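Local coordinates for putative isochorismatase (Burkholderia xenovorans, PDB 3OQP), which probably acts as a hydrolase of the isochorismatase family, at residues 9-15 with 50-56; 17-23 with 62-66; 39-44 with 179-183; 109-115 with 135-140; 144-149 with 160-164. Where two conformers were deposited one is given. Residues are numbered along the deposited sequence.

Contact 1. Residues 9-15 with 50-56; sequences LIVIDVQ and PVVIVQN
Strands 9-12 and 51-56, the two strands of the beta-alpha-beta unit closed by helix 30-47, run parallel, axes 4.7 Å apart at closest and crossing at -18°, with L9 level with V51 and I12 with V54. Backbone hydrogen bonds alternate between the strands, beginning with L9 N to P50 O (2.8 Å) and ending with D13 N to V54 O (2.9 Å). On the face of I10, I12, V52 and V54, V54 (t) sets CG2 into the hollow beside I10 CG1 (3.6 Å) and I12 CG1 (4.4 Å). On the other face I53 (m, m) bends CD1 back to V11 CB, 3.7 Å. Beyond the strands D13 turns left-handed (53/48) and V14 centres an inverse gamma turn. N56 N bonds Q15 OE1 and Q15 NE2 bonds N56 O, both 2.9 Å; Q15 NE2 also bonds the A72 carbonyl, and N56 OD1 bonds K89. The D13 carboxylate, held by K89 at the C-terminal ends of otherwise apolar strands, implies the usual alpha/beta active-site position, consistent with the family's Asp-Lys-Cys triad.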
# COMPACT_ATOMS: atom_id res chain seq x y z
N LEU A 9 15.05 -13.15 3.72
CA LEU A 9 14.50 -12.33 4.78
C LEU A 9 15.03 -10.88 4.62
O LEU A 9 16.24 -10.65 4.65
CB LEU A 9 14.96 -12.88 6.14
CG LEU A 9 14.46 -12.11 7.34
CD1 LEU A 9 12.96 -12.29 7.50
CD2 LEU A 9 15.26 -12.53 8.62
N ILE A 10 14.10 -9.93 4.46
CA ILE A 10 14.53 -8.51 4.39
C ILE A 10 14.09 -7.82 5.67
O ILE A 10 12.96 -8.06 6.16
CB ILE A 10 13.93 -7.86 3.14
CG1 ILE A 10 14.57 -6.49 2.89
CG2 ILE A 10 12.41 -7.76 3.16
CD1 ILE A 10 14.31 -5.94 1.49
N VAL A 11 15.01 -7.12 6.30
CA VAL A 11 14.85 -6.49 7.58
C VAL A 11 14.85 -5.01 7.34
O VAL A 11 15.93 -4.41 7.08
CB VAL A 11 16.02 -6.90 8.51
CG1 VAL A 11 15.82 -6.32 9.88
CG2 VAL A 11 16.04 -8.45 8.61
N ILE A 12 13.70 -4.35 7.28
CA ILE A 12 13.54 -3.00 6.75
C ILE A 12 13.60 -1.97 7.86
O ILE A 12 12.77 -1.94 8.79
CB ILE A 12 12.20 -2.86 5.98
CG1 ILE A 12 12.18 -3.85 4.80
CG2 ILE A 12 12.06 -1.44 5.48
CD1 ILE A 12 10.92 -3.82 3.96
N ASP A 13 14.60 -1.11 7.75
CA ASP A 13 14.70 0.12 8.54
C ASP A 13 14.56 -0.09 10.05
O ASP A 13 13.89 0.69 10.74
CB ASP A 13 13.72 1.18 8.07
CG ASP A 13 13.91 1.57 6.60
OD1 ASP A 13 14.85 1.10 5.93
OD2 ASP A 13 13.06 2.38 6.10
N VAL A 14 15.28 -1.08 10.58
CA VAL A 14 15.30 -1.33 11.99
C VAL A 14 16.35 -0.47 12.64
O VAL A 14 17.47 -0.91 12.95
CB VAL A 14 15.34 -2.88 12.29
CG1 VAL A 14 15.40 -3.13 13.84
CG2 VAL A 14 14.16 -3.66 11.65
N GLN A 15 15.93 0.78 12.81
CA GLN A 15 16.76 1.89 13.21
C GLN A 15 16.29 2.54 14.48
O GLN A 15 15.12 2.41 14.90
CB GLN A 15 16.73 2.89 12.05
CG GLN A 15 17.52 2.42 10.82
CD GLN A 15 17.24 3.20 9.55
OE1 GLN A 15 16.42 2.82 8.71
NE2 GLN A 15 17.92 4.33 9.40
N PRO A 50 19.05 -16.13 2.96
CA PRO A 50 19.80 -14.88 2.93
C PRO A 50 19.05 -13.79 3.68
O PRO A 50 17.83 -13.68 3.59
CB PRO A 50 19.89 -14.57 1.42
CG PRO A 50 19.71 -15.84 0.73
CD PRO A 50 18.84 -16.66 1.61
N VAL A 51 19.82 -12.98 4.40
CA VAL A 51 19.32 -11.90 5.19
C VAL A 51 19.78 -10.58 4.59
O VAL A 51 21.00 -10.33 4.37
CB VAL A 51 19.86 -12.01 6.63
CG1 VAL A 51 19.45 -10.75 7.47
CG2 VAL A 51 19.33 -13.29 7.27
N VAL A 52 18.84 -9.69 4.25
CA VAL A 52 19.12 -8.39 3.61
C VAL A 52 18.72 -7.29 4.57
O VAL A 52 17.56 -7.30 5.05
CB VAL A 52 18.27 -8.22 2.33
CG1 VAL A 52 18.53 -6.84 1.68
CG2 VAL A 52 18.49 -9.38 1.36
N ILE A 53 19.63 -6.41 4.94
CA ILE A 53 19.36 -5.28 5.78
C ILE A 53 19.14 -4.03 4.92
O ILE A 53 19.92 -3.74 4.02
CB ILE A 53 20.56 -5.03 6.73
CG1 ILE A 53 20.83 -6.24 7.61
CG2 ILE A 53 20.41 -3.75 7.56
CD1 ILE A 53 19.69 -6.74 8.39
N VAL A 54 18.11 -3.26 5.25
CA VAL A 54 17.77 -2.00 4.58
C VAL A 54 17.91 -0.90 5.63
O VAL A 54 17.37 -1.05 6.75
CB VAL A 54 16.36 -2.03 4.02
CG1 VAL A 54 16.04 -0.70 3.30
CG2 VAL A 54 16.17 -3.27 3.10
N GLN A 55 18.56 0.21 5.26
CA GLN A 55 18.70 1.37 6.12
C GLN A 55 18.20 2.59 5.35
O GLN A 55 18.67 2.85 4.22
CB GLN A 55 20.17 1.50 6.55
CG GLN A 55 20.43 2.59 7.57
CD GLN A 55 21.88 2.60 8.08
OE1 GLN A 55 22.77 1.98 7.50
NE2 GLN A 55 22.07 3.18 9.25
N ASN A 56 17.36 3.39 5.99
CA ASN A 56 16.71 4.54 5.40
C ASN A 56 17.43 5.82 5.87
O ASN A 56 17.56 6.01 7.09
CB ASN A 56 15.24 4.57 5.79
CG ASN A 56 14.49 5.71 5.17
OD1 ASN A 56 14.02 5.56 4.04
ND2 ASN A 56 14.38 6.87 5.88
O HOH W 1 17.23 -2.72 9.03

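Contact 2. Residues 17-23 with 62-66; sequences EYVTGDL and SPLFA
Residues 17-23 close a loop through L23 N to E17 O, 3.1 Å; residues 62-66, equally irregular, kink at F65, which is left-handed (59/29). The nearest alpha carbons are those of E17 and F65, 6.6 Å apart. E17 (t, p) sends its carboxylate across: OE1 accepts F65 N at 2.8 Å and a water at 2.7 Å that also takes A66 N, 3.1 Å, while OE2 holds D22 N at 2.9 Å. At G21 a beta carbon would clash with E17 OE2. E17 CB lies over the F65 ring, a CH-pi contact 4.0 Å from CB to the ring centroid. F65 CZ meets Y18 CZ at 3.4 Å with the rings oblique. L64 CD2 packs 4.1 Å from L23 CB, next to Y198 of the second subunit. Two loops leaving strands 7-12 and 51-56 are thus joined at the dimer interface, and the buried E17 carboxylate that links them is satisfied by two backbone amides, F65 N and D22 N, and a water.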
# COMPACT_ATOMS: atom_id res chain seq x y z
N GLU A 17 15.52 5.43 15.47
CA GLU A 17 14.49 6.43 15.40
C GLU A 17 13.16 5.85 15.85
O GLU A 17 12.32 6.55 16.44
CB GLU A 17 14.31 6.97 13.97
CG GLU A 17 13.65 8.28 13.89
CD GLU A 17 14.61 9.38 14.39
OE1 GLU A 17 15.51 9.82 13.60
OE2 GLU A 17 14.44 9.81 15.57
N TYR A 18 12.92 4.57 15.48
CA TYR A 18 11.71 3.86 15.78
C TYR A 18 11.59 3.36 17.23
O TYR A 18 10.50 2.93 17.68
CB TYR A 18 11.53 2.65 14.85
CG TYR A 18 11.18 3.04 13.43
CD1 TYR A 18 10.04 3.77 13.17
CD2 TYR A 18 12.01 2.70 12.34
CE1 TYR A 18 9.68 4.13 11.86
CE2 TYR A 18 11.60 2.99 11.03
CZ TYR A 18 10.48 3.76 10.80
OH TYR A 18 10.08 4.06 9.53
N VAL A 19 12.68 3.37 17.97
CA VAL A 19 12.77 2.77 19.28
C VAL A 19 13.02 3.82 20.33
O VAL A 19 12.17 4.12 21.16
CB VAL A 19 13.82 1.66 19.28
CG1 VAL A 19 13.80 0.91 20.61
CG2 VAL A 19 13.61 0.65 18.13
N THR A 20 14.20 4.42 20.28
CA THR A 20 14.61 5.46 21.23
C THR A 20 14.43 6.86 20.70
O THR A 20 14.57 7.82 21.46
CB THR A 20 16.07 5.24 21.62
OG1 THR A 20 16.89 5.27 20.45
CG2 THR A 20 16.23 3.88 22.41
N GLY A 21 14.11 7.00 19.40
CA GLY A 21 14.02 8.29 18.77
C GLY A 21 12.64 8.87 18.66
O GLY A 21 11.75 8.60 19.51
N ASP A 22 12.41 9.72 17.65
CA ASP A 22 11.19 10.50 17.59
C ASP A 22 10.12 10.02 16.63
O ASP A 22 9.19 10.76 16.34
CB ASP A 22 11.44 11.98 17.41
CG ASP A 22 11.02 12.75 18.62
OD1 ASP A 22 9.78 12.85 18.86
OD2 ASP A 22 11.93 13.18 19.36
N LEU A 23 10.20 8.75 16.24
CA LEU A 23 9.08 8.12 15.52
C LEU A 23 8.77 6.80 16.18
O LEU A 23 8.95 5.75 15.59
CB LEU A 23 9.43 8.01 14.04
CG LEU A 23 8.31 7.57 13.08
CD1 LEU A 23 7.12 8.52 13.15
CD2 LEU A 23 8.88 7.51 11.63
N SER A 62 17.82 16.67 9.16
CA SER A 62 16.40 16.34 8.97
C SER A 62 15.84 15.99 10.34
O SER A 62 16.59 15.57 11.22
CB SER A 62 16.22 15.16 7.99
OG SER A 62 16.77 15.47 6.70
N PRO A 63 14.54 16.12 10.51
CA PRO A 63 14.05 15.80 11.84
C PRO A 63 14.06 14.31 12.20
O PRO A 63 14.10 13.97 13.40
CB PRO A 63 12.63 16.36 11.83
CG PRO A 63 12.64 17.36 10.73
CD PRO A 63 13.52 16.83 9.72
N LEU A 64 14.05 13.45 11.16
CA LEU A 64 14.03 12.01 11.33
C LEU A 64 14.98 11.33 10.36
O LEU A 64 15.13 11.76 9.21
CB LEU A 64 12.61 11.44 11.10
CG LEU A 64 11.44 11.90 12.00
CD1 LEU A 64 10.13 11.38 11.41
CD2 LEU A 64 11.54 11.43 13.45
N PHE A 65 15.64 10.28 10.81
CA PHE A 65 16.54 9.48 9.97
C PHE A 65 17.69 10.28 9.40
O PHE A 65 18.23 9.96 8.38
CB PHE A 65 15.75 8.71 8.86
CG PHE A 65 14.68 7.86 9.41
CD1 PHE A 65 15.01 6.64 9.90
CD2 PHE A 65 13.41 8.31 9.47
CE1 PHE A 65 14.00 5.84 10.46
CE2 PHE A 65 12.40 7.55 10.04
CZ PHE A 65 12.71 6.31 10.52
N ALA A 66 18.10 11.32 10.11
CA ALA A 66 19.14 12.20 9.55
C ALA A 66 20.48 11.52 9.53
O ALA A 66 20.94 10.99 10.53
CB ALA A 66 19.25 13.46 10.36
O HOH W 2 17.42 11.64 13.15

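Contact 3. Residues 39-44 with 179-183; sequences RAMDAA and TDEWI
This is packing between two helices on one face of a Rossmann-like alpha/beta sandwich. Helix segments 39-44 and 179-183 run almost parallel, 6° between their directions, with axes 10.3 Å apart at closest; A40 lies level with T179 (CA-CA 6.4 Å) and A43 with I183 (6.5 Å). At the outer side R39, stretched across (m, t, m), forms a salt bridge to D180, whose OD1 accepts both NH1 at 2.9 Å and NH2 at 3.0 Å. NH2 is also bonded to N36, one turn back on the same helix, and T179 CG2 lies over one face of the guanidinium. The T179 hydroxyl is turned to D142, and D42 is paired with R81. Toward the sheet, W182 (t) slides its six-membered ring edge against the alanines: CZ3 is 3.7 Å from A40 O and 4.2 Å from A40 CB. Its indole NE1 makes weak hydrogen bonds to T113 and E138 on strands 111-115 and 136-140. A40, A43 and A44 form a shallow groove on helix 30-47, filled by W182 and I183: W182 CH2 meets A44 CB at 4.1 Å, and I183 CG1 rests on A43 CB at 3.6 Å.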
# COMPACT_ATOMS: atom_id res chain seq x y z
N ARG A 39 14.93 -13.11 16.31
CA ARG A 39 14.69 -14.56 16.15
C ARG A 39 14.64 -14.91 14.68
O ARG A 39 15.24 -15.89 14.27
CB ARG A 39 13.41 -15.02 16.82
CG ARG A 39 13.41 -15.01 18.32
CD ARG A 39 12.31 -15.89 18.91
NE ARG A 39 11.04 -15.45 18.52
CZ ARG A 39 10.07 -16.22 18.02
NH1 ARG A 39 10.20 -17.50 17.75
NH2 ARG A 39 8.95 -15.63 17.77
N ALA A 40 13.95 -14.10 13.89
CA ALA A 40 13.86 -14.38 12.46
C ALA A 40 15.24 -14.34 11.77
O ALA A 40 15.55 -15.24 11.00
CB ALA A 40 12.92 -13.37 11.76
N MSE A 41 16.06 -13.37 12.16
CA MSE A 41 17.42 -13.26 11.63
C MSE A 41 18.26 -14.47 12.05
O MSE A 41 18.97 -15.05 11.24
CB MSE A 41 18.11 -11.98 12.12
CG MSE A 41 17.48 -10.71 11.47
SE MSE A 41 18.24 -9.15 12.09
CE MSE A 41 19.81 -9.29 11.31
N ASP A 42 18.16 -14.90 13.31
CA ASP A 42 18.95 -16.02 13.79
C ASP A 42 18.50 -17.30 13.13
O ASP A 42 19.31 -18.17 12.80
CB ASP A 42 18.84 -16.13 15.30
CG ASP A 42 19.56 -15.02 16.02
OD1 ASP A 42 20.42 -14.33 15.42
OD2 ASP A 42 19.28 -14.77 17.24
N ALA A 43 17.19 -17.46 12.98
CA ALA A 43 16.65 -18.63 12.32
C ALA A 43 17.07 -18.65 10.86
O ALA A 43 17.43 -19.73 10.33
CB ALA A 43 15.13 -18.65 12.44
N ALA A 44 17.00 -17.50 10.20
CA ALA A 44 17.39 -17.41 8.77
C ALA A 44 18.84 -17.83 8.62
O ALA A 44 19.18 -18.60 7.71
CB ALA A 44 17.21 -15.98 8.28
N THR A 179 6.17 -15.04 13.40
CA THR A 179 7.56 -15.46 13.31
C THR A 179 7.71 -16.95 13.62
O THR A 179 8.42 -17.66 12.93
CB THR A 179 8.43 -14.57 14.22
OG1 THR A 179 8.40 -13.22 13.74
CG2 THR A 179 9.91 -15.03 14.20
N ASP A 180 6.95 -17.45 14.61
CA ASP A 180 7.01 -18.87 14.94
C ASP A 180 6.59 -19.73 13.72
O ASP A 180 7.25 -20.73 13.38
CB ASP A 180 6.07 -19.26 16.09
CG ASP A 180 6.21 -18.42 17.34
OD1 ASP A 180 7.36 -18.16 17.77
OD2 ASP A 180 5.11 -18.11 17.93
N GLU A 181 5.50 -19.29 13.08
CA GLU A 181 4.93 -19.93 11.90
C GLU A 181 5.91 -19.95 10.72
O GLU A 181 6.05 -20.96 10.04
CB GLU A 181 3.63 -19.22 11.53
CG GLU A 181 2.51 -19.52 12.49
CD GLU A 181 1.19 -18.77 12.31
OE1 GLU A 181 1.06 -17.64 11.77
OE2 GLU A 181 0.22 -19.39 12.79
N TRP A 182 6.61 -18.86 10.52
CA TRP A 182 7.62 -18.72 9.46
C TRP A 182 8.80 -19.64 9.71
O TRP A 182 9.23 -20.37 8.79
CB TRP A 182 8.10 -17.27 9.33
CG TRP A 182 9.03 -17.11 8.22
CD1 TRP A 182 8.69 -17.10 6.91
CD2 TRP A 182 10.45 -16.93 8.31
NE1 TRP A 182 9.84 -16.91 6.16
CE2 TRP A 182 10.93 -16.80 6.99
CE3 TRP A 182 11.37 -16.86 9.37
CZ2 TRP A 182 12.28 -16.57 6.72
CZ3 TRP A 182 12.71 -16.64 9.08
CH2 TRP A 182 13.15 -16.55 7.77
N ILE A 183 9.33 -19.61 10.92
CA ILE A 183 10.46 -20.47 11.27
C ILE A 183 10.14 -21.94 10.99
O ILE A 183 10.97 -22.68 10.42
CB ILE A 183 10.94 -20.22 12.67
CG1 ILE A 183 11.54 -18.84 12.79
CG2 ILE A 183 11.95 -21.28 13.08
CD1 ILE A 183 11.81 -18.41 14.24

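Contact 4. Residues 109-115 with 135-140; sequences IDTLTVT and LAVEFL
Neighbouring parallel strands, 111-115 and 136-140, meet here inside the central sheet, their axes 4.5 Å apart at closest and crossing at -19°. T111 is level with A136 and V114 with F139. The hydrogen bonds alternate: A136 N to D110 O 3.0 Å, L112 N to A136 O 2.9 Å, E138 N to L112 O 2.9 Å, V114 N to E138 O 2.8 Å, L140 N to V114 O 3.2 Å. Helix 124-132 links the two strands in a beta-alpha-beta crossover of the Rossmann-like isochorismatase fold, and its I127 covers V114 and V137 on the sheet face that also carries L112 and F139. There V114 CG2 meets V137 CG1 at 4.1 Å. The face of T111, T113, A136 and E138 is more polar: T113 (m) donates from OG1 to E138 OE1 at 2.7 Å, and the glutamate (m, t) also pairs with R7. L135 CD2 tucks 3.4 Å from I109 O; L140 CD1 lies 3.6 Å from T115 CG2.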
# COMPACT_ATOMS: atom_id res chain seq x y z
N ILE A 109 15.75 -16.20 -5.61
CA ILE A 109 14.69 -15.95 -4.64
C ILE A 109 13.33 -15.89 -5.31
O ILE A 109 13.15 -15.14 -6.28
CB ILE A 109 14.97 -14.63 -3.89
CG1 ILE A 109 16.33 -14.69 -3.19
CG2 ILE A 109 13.79 -14.27 -2.93
CD1 ILE A 109 16.56 -15.84 -2.21
N ASP A 110 12.37 -16.66 -4.80
CA ASP A 110 11.01 -16.64 -5.30
C ASP A 110 10.05 -16.07 -4.25
O ASP A 110 8.88 -15.80 -4.59
CB ASP A 110 10.52 -17.99 -5.86
CG ASP A 110 10.41 -19.10 -4.86
OD1 ASP A 110 10.49 -18.88 -3.63
OD2 ASP A 110 10.24 -20.26 -5.35
N THR A 111 10.53 -15.86 -3.03
CA THR A 111 9.70 -15.50 -1.88
C THR A 111 10.44 -14.50 -1.01
O THR A 111 11.54 -14.81 -0.56
CB THR A 111 9.32 -16.74 -1.03
OG1 THR A 111 8.73 -17.71 -1.88
CG2 THR A 111 8.33 -16.43 0.08
N LEU A 112 9.86 -13.30 -0.80
CA LEU A 112 10.51 -12.28 -0.01
C LEU A 112 9.78 -12.20 1.31
O LEU A 112 8.56 -11.95 1.31
CB LEU A 112 10.45 -10.93 -0.71
CG LEU A 112 11.13 -9.77 -0.03
CD1 LEU A 112 12.69 -9.93 0.03
CD2 LEU A 112 10.73 -8.45 -0.72
N THR A 113 10.47 -12.47 2.41
CA THR A 113 9.86 -12.45 3.75
C THR A 113 10.21 -11.09 4.40
O THR A 113 11.38 -10.74 4.62
CB THR A 113 10.41 -13.56 4.63
OG1 THR A 113 10.26 -14.83 3.95
CG2 THR A 113 9.65 -13.66 5.99
N VAL A 114 9.18 -10.30 4.72
CA VAL A 114 9.33 -8.92 5.16
C VAL A 114 9.17 -8.81 6.67
O VAL A 114 8.18 -9.29 7.28
CB VAL A 114 8.29 -8.04 4.47
CG1 VAL A 114 8.30 -6.60 5.01
CG2 VAL A 114 8.57 -8.05 2.97
N THR A 115 10.14 -8.14 7.28
CA THR A 115 10.14 -7.71 8.66
C THR A 115 10.65 -6.25 8.69
O THR A 115 11.23 -5.73 7.71
CB THR A 115 11.07 -8.60 9.53
OG1 THR A 115 12.44 -8.43 9.10
CG2 THR A 115 10.62 -10.05 9.51
N LEU A 135 7.27 -11.73 -7.46
CA LEU A 135 7.72 -12.45 -6.25
C LEU A 135 6.52 -12.78 -5.38
O LEU A 135 5.57 -11.99 -5.30
CB LEU A 135 8.68 -11.57 -5.45
CG LEU A 135 10.05 -11.31 -6.03
CD1 LEU A 135 10.76 -10.22 -5.24
CD2 LEU A 135 10.80 -12.65 -5.91
N ALA A 136 6.57 -13.95 -4.73
CA ALA A 136 5.69 -14.21 -3.60
C ALA A 136 6.22 -13.43 -2.42
O ALA A 136 7.44 -13.19 -2.35
CB ALA A 136 5.67 -15.70 -3.32
N VAL A 137 5.34 -13.02 -1.51
CA VAL A 137 5.75 -12.22 -0.39
C VAL A 137 5.15 -12.81 0.88
O VAL A 137 4.01 -13.34 0.87
CB VAL A 137 5.25 -10.77 -0.51
CG1 VAL A 137 5.62 -9.94 0.77
CG2 VAL A 137 5.84 -10.13 -1.76
N GLU A 138 5.91 -12.80 1.96
CA GLU A 138 5.46 -13.15 3.29
C GLU A 138 5.66 -11.92 4.18
O GLU A 138 6.60 -11.11 3.98
CB GLU A 138 6.27 -14.33 3.82
CG GLU A 138 6.07 -15.57 2.95
CD GLU A 138 6.98 -16.73 3.27
OE1 GLU A 138 8.12 -16.50 3.71
OE2 GLU A 138 6.55 -17.88 3.02
N PHE A 139 4.77 -11.75 5.16
CA PHE A 139 4.82 -10.58 6.09
C PHE A 139 4.65 -11.10 7.50
O PHE A 139 3.64 -11.78 7.79
CB PHE A 139 3.68 -9.61 5.73
CG PHE A 139 3.54 -8.43 6.65
CD1 PHE A 139 4.36 -7.34 6.53
CD2 PHE A 139 2.56 -8.41 7.62
CE1 PHE A 139 4.18 -6.28 7.37
CE2 PHE A 139 2.43 -7.27 8.45
CZ PHE A 139 3.25 -6.25 8.34
N LEU A 140 5.65 -10.86 8.35
CA LEU A 140 5.65 -11.33 9.70
C LEU A 140 4.98 -10.28 10.61
O LEU A 140 5.60 -9.25 10.94
CB LEU A 140 7.06 -11.72 10.17
CG LEU A 140 7.72 -12.75 9.25
CD1 LEU A 140 9.04 -13.27 9.85
CD2 LEU A 140 6.79 -13.89 8.80

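Contact 5. Residues 144-149 with 160-164; sequences TGSVPY and EIHRV
H162 (t) turns its ring edge to T144 OG1, 3.2 Å from CE1, and to S146 OG, which is 3.7 Å from H162 CB; G145 CA lies 3.8 Å from H162 ND1. Segment 144-149 is extended throughout and passes over one turn of helix 158-173, its closest alpha carbons being those of S146 and H162 at 5.6 Å. G145 is almost fully stretched (167/171), where a beta carbon would be jammed against the carbonyl oxygen of T144. I161 (m, t), the residue before H162, lies along residues 146-149: its CG2 is 3.5 Å from S146 OG, and its CD1 is 3.5 Å from V147 O and 4.1 Å from Y149 CD2. V147 O is buried without a polar partner. The segments touch by van der Waals packing alone, since their polar ends bond elsewhere: H162 to T119 and the carbonyl of H141, T144 to that of L140. R163 pairs with E160 of the second subunit, and E160 with R163 of that subunit. Loop and helix thus contribute to the dimer interface of this isochorismatase-like alpha/beta fold, while S146 and Y149 hold H120, close in sequence to the modified C122.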
# COMPACT_ATOMS: atom_id res chain seq x y z
N THR A 144 7.07 -6.55 12.77
CA THR A 144 6.77 -5.34 12.03
C THR A 144 6.04 -4.35 12.94
O THR A 144 5.85 -4.64 14.12
CB THR A 144 5.99 -5.65 10.77
OG1 THR A 144 4.82 -6.40 11.11
CG2 THR A 144 6.83 -6.49 9.79
N GLY A 145 5.56 -3.23 12.46
CA GLY A 145 4.74 -2.35 13.28
C GLY A 145 4.50 -0.97 12.72
O GLY A 145 5.15 -0.57 11.70
N SER A 146 3.60 -0.25 13.40
CA SER A 146 3.11 1.05 12.99
C SER A 146 3.16 2.05 14.12
O SER A 146 3.50 1.71 15.27
CB SER A 146 1.66 0.97 12.45
OG SER A 146 1.57 0.16 11.28
N VAL A 147 2.88 3.29 13.75
CA VAL A 147 2.80 4.46 14.65
C VAL A 147 1.39 5.02 14.39
O VAL A 147 0.81 4.79 13.34
CB VAL A 147 3.87 5.54 14.33
CG1 VAL A 147 5.25 4.90 14.37
CG2 VAL A 147 3.62 6.27 13.01
N PRO A 148 0.82 5.81 15.32
CA PRO A 148 -0.48 6.47 15.07
C PRO A 148 -0.24 7.74 14.22
O PRO A 148 0.84 8.36 14.25
CB PRO A 148 -0.98 6.81 16.46
CG PRO A 148 0.30 7.11 17.19
CD PRO A 148 1.27 6.02 16.70
N TYR A 149 -1.26 8.14 13.47
CA TYR A 149 -1.21 9.32 12.64
C TYR A 149 -2.53 10.11 12.80
O TYR A 149 -3.64 9.52 12.89
CB TYR A 149 -1.17 8.98 11.14
CG TYR A 149 0.12 8.43 10.59
CD1 TYR A 149 1.35 8.78 11.07
CD2 TYR A 149 0.09 7.71 9.42
CE1 TYR A 149 2.52 8.33 10.47
CE2 TYR A 149 1.27 7.25 8.79
CZ TYR A 149 2.48 7.57 9.33
OH TYR A 149 3.62 7.07 8.73
N GLU A 160 -4.90 0.20 14.65
CA GLU A 160 -5.82 0.18 13.51
C GLU A 160 -5.00 0.10 12.21
O GLU A 160 -5.32 -0.65 11.29
CB GLU A 160 -6.71 1.41 13.45
CG GLU A 160 -7.83 1.48 14.41
CD GLU A 160 -8.58 2.79 14.34
OE1 GLU A 160 -7.92 3.88 14.26
OE2 GLU A 160 -9.83 2.75 14.42
N ILE A 161 -3.95 0.90 12.11
CA ILE A 161 -3.11 0.91 10.90
C ILE A 161 -2.51 -0.49 10.68
O ILE A 161 -2.55 -1.02 9.58
CB ILE A 161 -2.05 2.01 10.92
CG1 ILE A 161 -2.73 3.37 10.95
CG2 ILE A 161 -1.08 1.85 9.71
CD1 ILE A 161 -1.81 4.55 11.10
N HIS A 162 -1.86 -1.04 11.68
CA HIS A 162 -1.19 -2.30 11.56
C HIS A 162 -2.14 -3.43 11.24
O HIS A 162 -1.86 -4.27 10.40
CB HIS A 162 -0.37 -2.60 12.81
CG HIS A 162 0.41 -3.87 12.76
ND1 HIS A 162 1.59 -4.01 12.07
CD2 HIS A 162 0.15 -5.06 13.34
CE1 HIS A 162 2.04 -5.24 12.26
NE2 HIS A 162 1.19 -5.90 13.03
N ARG A 163 -3.28 -3.43 11.92
CA ARG A 163 -4.31 -4.42 11.66
C ARG A 163 -4.88 -4.33 10.24
O ARG A 163 -5.03 -5.37 9.54
CB ARG A 163 -5.42 -4.39 12.69
CG ARG A 163 -6.57 -5.34 12.43
CD ARG A 163 -7.54 -5.60 13.60
NE ARG A 163 -7.89 -4.33 14.23
CZ ARG A 163 -8.83 -3.49 13.81
NH1 ARG A 163 -9.62 -3.80 12.81
NH2 ARG A 163 -8.98 -2.33 14.42
N VAL A 164 -5.31 -3.16 9.86
CA VAL A 164 -5.82 -2.93 8.52
C VAL A 164 -4.82 -3.46 7.49
O VAL A 164 -5.17 -4.15 6.58
CB VAL A 164 -6.24 -1.48 8.28
CG1 VAL A 164 -6.27 -1.17 6.77
CG2 VAL A 164 -7.61 -1.21 8.91

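In the fold
Contacts 1 and 4 are two strand pairs of one six-stranded parallel sheet with strand order 3-2-1-4-5-6, joined where strand 7-12 lies beside 111-115; their centres are 13 Å apart. Contact 3 covers one sheet face, about 14 Å from the centre of contact 1 and 13 Å from that of contact 4. Contacts 1, 2 and 3 interleave along the chain; contact 4 and then contact 5 follow contacts 1 and 2, both between the segments of contact 3. Contacts 2 and 5, 17 Å apart between centres, both touch the second subunit. The probable active site lies at the strands' C-terminal ends, near contacts 1 and 2, where D13, K89 and sulfinic-acid-modified C122 are consistent with the family triad.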